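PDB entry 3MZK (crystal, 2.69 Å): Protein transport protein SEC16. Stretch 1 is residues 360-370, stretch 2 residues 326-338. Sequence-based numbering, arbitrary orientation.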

# COMPACT_ATOMS: atom_id res chain seq x y z
N ILE B 360 23.86 35.33 -0.48
CA ILE B 360 24.85 36.30 -0.92
C ILE B 360 24.33 37.71 -0.67
O ILE B 360 25.05 38.59 -0.21
CB ILE B 360 25.17 36.13 -2.42
CG1 ILE B 360 25.70 34.72 -2.69
CG2 ILE B 360 26.19 37.17 -2.88
CD1 ILE B 360 26.02 34.47 -4.15
N TYR B 361 23.05 37.90 -0.97
CA TYR B 361 22.38 39.16 -0.71
C TYR B 361 22.40 39.47 0.78
O TYR B 361 22.48 40.63 1.19
CB TYR B 361 20.95 39.08 -1.23
CG TYR B 361 19.97 40.05 -0.63
CD1 TYR B 361 20.11 41.41 -0.81
CD2 TYR B 361 18.87 39.59 0.09
CE1 TYR B 361 19.20 42.30 -0.28
CE2 TYR B 361 17.96 40.47 0.63
CZ TYR B 361 18.12 41.82 0.44
OH TYR B 361 17.21 42.68 0.98
N HIS B 362 22.34 38.42 1.59
CA HIS B 362 22.43 38.54 3.04
C HIS B 362 23.80 39.10 3.40
O HIS B 362 23.90 40.10 4.11
CB HIS B 362 22.20 37.17 3.69
CG HIS B 362 22.19 37.18 5.19
ND1 HIS B 362 22.16 36.03 5.95
CD2 HIS B 362 22.22 38.21 6.07
CE1 HIS B 362 22.17 36.35 7.23
NE2 HIS B 362 22.20 37.66 7.34
N ALA B 363 24.85 38.46 2.90
CA ALA B 363 26.22 38.93 3.11
C ALA B 363 26.40 40.38 2.67
O ALA B 363 27.10 41.15 3.31
CB ALA B 363 27.21 38.03 2.39
N SER B 364 25.77 40.73 1.56
CA SER B 364 25.81 42.10 1.06
C SER B 364 25.19 43.06 2.07
O SER B 364 25.70 44.16 2.29
CB SER B 364 25.07 42.20 -0.28
OG SER B 364 25.29 43.45 -0.90
N LEU B 365 24.09 42.64 2.69
CA LEU B 365 23.40 43.46 3.68
C LEU B 365 24.25 43.68 4.93
O LEU B 365 24.14 44.72 5.58
CB LEU B 365 22.06 42.84 4.06
CG LEU B 365 20.94 43.13 3.07
CD1 LEU B 365 19.72 42.30 3.40
CD2 LEU B 365 20.60 44.61 3.06
N LEU B 366 25.08 42.70 5.26
CA LEU B 366 25.98 42.83 6.39
C LEU B 366 27.06 43.87 6.11
O LEU B 366 27.43 44.65 6.98
CB LEU B 366 26.61 41.48 6.72
CG LEU B 366 25.65 40.46 7.31
CD1 LEU B 366 26.29 39.08 7.41
CD2 LEU B 366 25.16 40.93 8.67
N GLN B 367 27.56 43.87 4.87
CA GLN B 367 28.54 44.86 4.43
C GLN B 367 28.02 46.28 4.63
O GLN B 367 28.70 47.11 5.21
CB GLN B 367 28.88 44.66 2.96
CG GLN B 367 29.29 45.94 2.23
CD GLN B 367 30.78 46.07 2.10
OE1 GLN B 367 31.48 45.10 1.80
NE2 GLN B 367 31.29 47.28 2.32
N GLU B 368 26.82 46.55 4.13
CA GLU B 368 26.25 47.89 4.23
C GLU B 368 26.09 48.34 5.68
O GLU B 368 26.16 49.52 5.98
CB GLU B 368 24.91 47.98 3.49
CG GLU B 368 24.99 47.66 2.02
CD GLU B 368 23.84 48.25 1.22
OE1 GLU B 368 22.70 47.75 1.34
OE2 GLU B 368 24.06 49.23 0.47
N GLN B 369 25.89 47.38 6.58
CA GLN B 369 25.75 47.70 8.00
C GLN B 369 27.08 47.63 8.73
O GLN B 369 27.12 47.53 9.96
CB GLN B 369 24.73 46.77 8.66
CG GLN B 369 23.34 46.88 8.08
CD GLN B 369 22.37 45.90 8.71
OE1 GLN B 369 21.48 45.39 8.03
NE2 GLN B 369 22.53 45.64 10.00
N GLY B 370 28.17 47.69 7.98
CA GLY B 370 29.50 47.70 8.55
C GLY B 370 29.83 46.47 9.36
O GLY B 370 30.69 46.50 10.23
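Stretch 2 326-338: NMNTFESILWDEI

Stretch 2 begins as a tight turn and becomes a helix that packs across the helix of stretch 1. Residues 326 to 329 form a type I beta turn, closed by the backbone bond from Thr-329 N to Asn-326 O (2.9 Å), and residues 330 to 338 are helical. This helix runs largely against the direction of helix 360-368, with a signed crossing angle of -131° and a closest approach of the axes of 10.8 Å. The backbones come nearest at His-362 and Ile-333, whose CA atoms are 6.8 Å apart; the wide axial spacing is filled by the side chains between them.

The turn is held by short polar side chains. Asn-326, with chi1 at t, brings OD1 back to accept from Asn-328 N at 2.8 Å. Thr-329 takes the p rotamer and points its CB away from stretch 1. Thr-329 OG1 donates to Asn-326 O (2.9 Å) and accepts from Ser-332 N (3.1 Å), the latter being the N-cap bond. Threonine suits this position because its hydroxyl can meet an amide of the first helical turn, which has no backbone carbonyl one turn earlier in the helix to receive it.

Against this turn lies Tyr-361. Its CA-to-CB bond points toward stretch 2, chi1 is 159° (t), and Tyr-361 OH donates to Asn-328 O at 2.8 Å, the single direct hydrogen bond across the pair. A tyrosine serves well here: its length carries a polar tip to the turn's backbone while the ring remains available for apolar packing, with Tyr-361 CE2 3.6 Å from Ile-333 CD1. The side chain of Asn-328 starts sideways and has an unusual chi1 of -94°, between wells; its end comes nearer, leaving Asn-328 OD1 3.3 Å from Tyr-361 OH.

Ile-333 is the centre of the apolar contact. Its chi1 m, chi2 t conformation sends CG2 and CD1 to different neighbours. Ile-333 CG2 lies over one face of the His-362 imidazole, 3.6 Å from the ring centroid and 24° off the normal, a CH-pi contact. Ile-333 CD1 meets Leu-365 CD1 at 3.5 Å, besides Tyr-361. A branched isoleucine can thus touch two adjacent residues, Tyr-361 and His-362, and Leu-365 one turn further on.

His-362, chi1 t, has its CA-to-CB bond directed toward stretch 2 and presents its flat face to Ile-333 and its edge to Glu-337. The extended Glu-337, t at both chi1 and chi2, leaves OE1 4.0 Å from His-362 ND1, too far for a direct hydrogen bond. A water fills the gap, its O donating to Glu-337 OE1 at 2.6 Å and hydrogen-bonded to His-362 ND1 at 3.3 Å.

Towards the end of helix 360-368, Leu-365 (m, t) points its CA-to-CB bond toward stretch 2 and places CD1 3.5 Å from Phe-330 CE1. The CA-to-CB bond of Phe-330 points sideways relative to stretch 1, but the end of its side chain (chi1 m) comes nearer and brings the ring against this leucine. Gln-369, the first residue to leave helical phi/psi, adds a looser contact, OE1 to Phe-330 CZ at 4.3 Å. Gly-370 follows with a positive phi of 61°, a conformation that favours glycine.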

# COMPACT_ATOMS: atom_id res chain seq x y z
N ASN B 326 8.31 37.65 1.19
CA ASN B 326 9.07 38.32 0.14
C ASN B 326 10.57 38.19 0.33
O ASN B 326 11.11 38.56 1.38
CB ASN B 326 8.71 39.80 0.04
CG ASN B 326 9.47 40.51 -1.07
OD1 ASN B 326 10.65 40.83 -0.92
ND2 ASN B 326 8.80 40.75 -2.19
N MET B 327 11.22 37.66 -0.70
CA MET B 327 12.64 37.32 -0.63
C MET B 327 13.57 38.44 -0.13
O MET B 327 14.64 38.16 0.41
CB MET B 327 13.10 36.77 -1.98
CG MET B 327 14.51 36.21 -1.97
SD MET B 327 14.70 34.88 -3.15
CE MET B 327 13.49 35.33 -4.38
N ASN B 328 13.15 39.70 -0.28
CA ASN B 328 13.99 40.83 0.13
C ASN B 328 13.93 41.15 1.63
O ASN B 328 14.85 41.77 2.18
CB ASN B 328 13.65 42.08 -0.68
CG ASN B 328 14.55 42.24 -1.89
OD1 ASN B 328 15.74 41.90 -1.84
ND2 ASN B 328 14.00 42.76 -2.98
N THR B 329 12.86 40.73 2.29
CA THR B 329 12.67 41.03 3.70
C THR B 329 13.70 40.31 4.57
O THR B 329 14.11 39.19 4.26
CB THR B 329 11.24 40.67 4.15
OG1 THR B 329 11.08 39.24 4.17
CG2 THR B 329 10.21 41.27 3.19
N PHE B 330 14.11 40.95 5.66
CA PHE B 330 15.05 40.33 6.59
C PHE B 330 14.47 39.04 7.18
O PHE B 330 15.17 38.04 7.30
CB PHE B 330 15.45 41.30 7.71
CG PHE B 330 16.18 42.51 7.22
CD1 PHE B 330 16.60 42.61 5.91
CD2 PHE B 330 16.45 43.57 8.09
CE1 PHE B 330 17.27 43.74 5.46
CE2 PHE B 330 17.13 44.70 7.65
CZ PHE B 330 17.54 44.78 6.33
N GLU B 331 13.18 39.07 7.53
CA GLU B 331 12.50 37.88 8.03
C GLU B 331 12.70 36.71 7.06
O GLU B 331 13.07 35.61 7.47
CB GLU B 331 11.00 38.13 8.24
CG GLU B 331 10.68 39.15 9.31
CD GLU B 331 11.11 40.56 8.94
OE1 GLU B 331 11.01 40.91 7.74
OE2 GLU B 331 11.55 41.31 9.84
N SER B 332 12.46 36.98 5.78
CA SER B 332 12.62 35.97 4.74
C SER B 332 14.03 35.40 4.70
O SER B 332 14.22 34.19 4.56
CB SER B 332 12.25 36.54 3.37
OG SER B 332 12.38 35.55 2.36
N ILE B 333 15.03 36.27 4.80
CA ILE B 333 16.41 35.81 4.79
C ILE B 333 16.65 34.79 5.90
O ILE B 333 17.18 33.71 5.67
CB ILE B 333 17.40 36.97 4.97
CG1 ILE B 333 17.28 37.95 3.81
CG2 ILE B 333 18.83 36.45 5.08
CD1 ILE B 333 18.18 39.16 3.97
N LEU B 334 16.24 35.16 7.11
CA LEU B 334 16.47 34.34 8.29
C LEU B 334 15.57 33.10 8.30
O LEU B 334 16.04 31.98 8.50
CB LEU B 334 16.28 35.17 9.56
CG LEU B 334 17.16 36.42 9.66
CD1 LEU B 334 16.82 37.23 10.90
CD2 LEU B 334 18.63 36.07 9.66
N TRP B 335 14.28 33.31 8.09
CA TRP B 335 13.35 32.18 8.01
C TRP B 335 13.85 31.15 7.01
O TRP B 335 13.95 29.97 7.33
CB TRP B 335 11.96 32.65 7.62
CG TRP B 335 11.27 33.40 8.70
CD1 TRP B 335 11.57 33.38 10.03
CD2 TRP B 335 10.16 34.29 8.55
NE1 TRP B 335 10.72 34.21 10.72
CE2 TRP B 335 9.84 34.78 9.83
CE3 TRP B 335 9.41 34.73 7.45
CZ2 TRP B 335 8.80 35.67 10.05
CZ3 TRP B 335 8.37 35.62 7.67
CH2 TRP B 335 8.07 36.08 8.96
N ASP B 336 14.18 31.61 5.80
CA ASP B 336 14.65 30.69 4.77
C ASP B 336 15.86 29.89 5.20
O ASP B 336 15.93 28.68 4.94
CB ASP B 336 14.92 31.43 3.46
CG ASP B 336 13.65 31.77 2.71
OD1 ASP B 336 12.62 31.14 3.00
OD2 ASP B 336 13.69 32.67 1.83
N GLU B 337 16.81 30.53 5.87
CA GLU B 337 18.01 29.81 6.30
C GLU B 337 17.73 28.84 7.45
O GLU B 337 18.29 27.75 7.51
CB GLU B 337 19.15 30.76 6.67
CG GLU B 337 20.42 30.03 7.04
CD GLU B 337 21.64 30.92 7.06
OE1 GLU B 337 21.51 32.11 6.67
OE2 GLU B 337 22.72 30.44 7.46
N ILE B 338 16.85 29.25 8.36
CA ILE B 338 16.42 28.38 9.45
C ILE B 338 15.66 27.16 8.92
O ILE B 338 15.92 26.03 9.33
CB ILE B 338 15.53 29.15 10.45
CG1 ILE B 338 16.36 30.20 11.19
CG2 ILE B 338 14.86 28.18 11.42
CD1 ILE B 338 15.57 31.09 12.11
O HOH W 1 20.58 33.44 4.66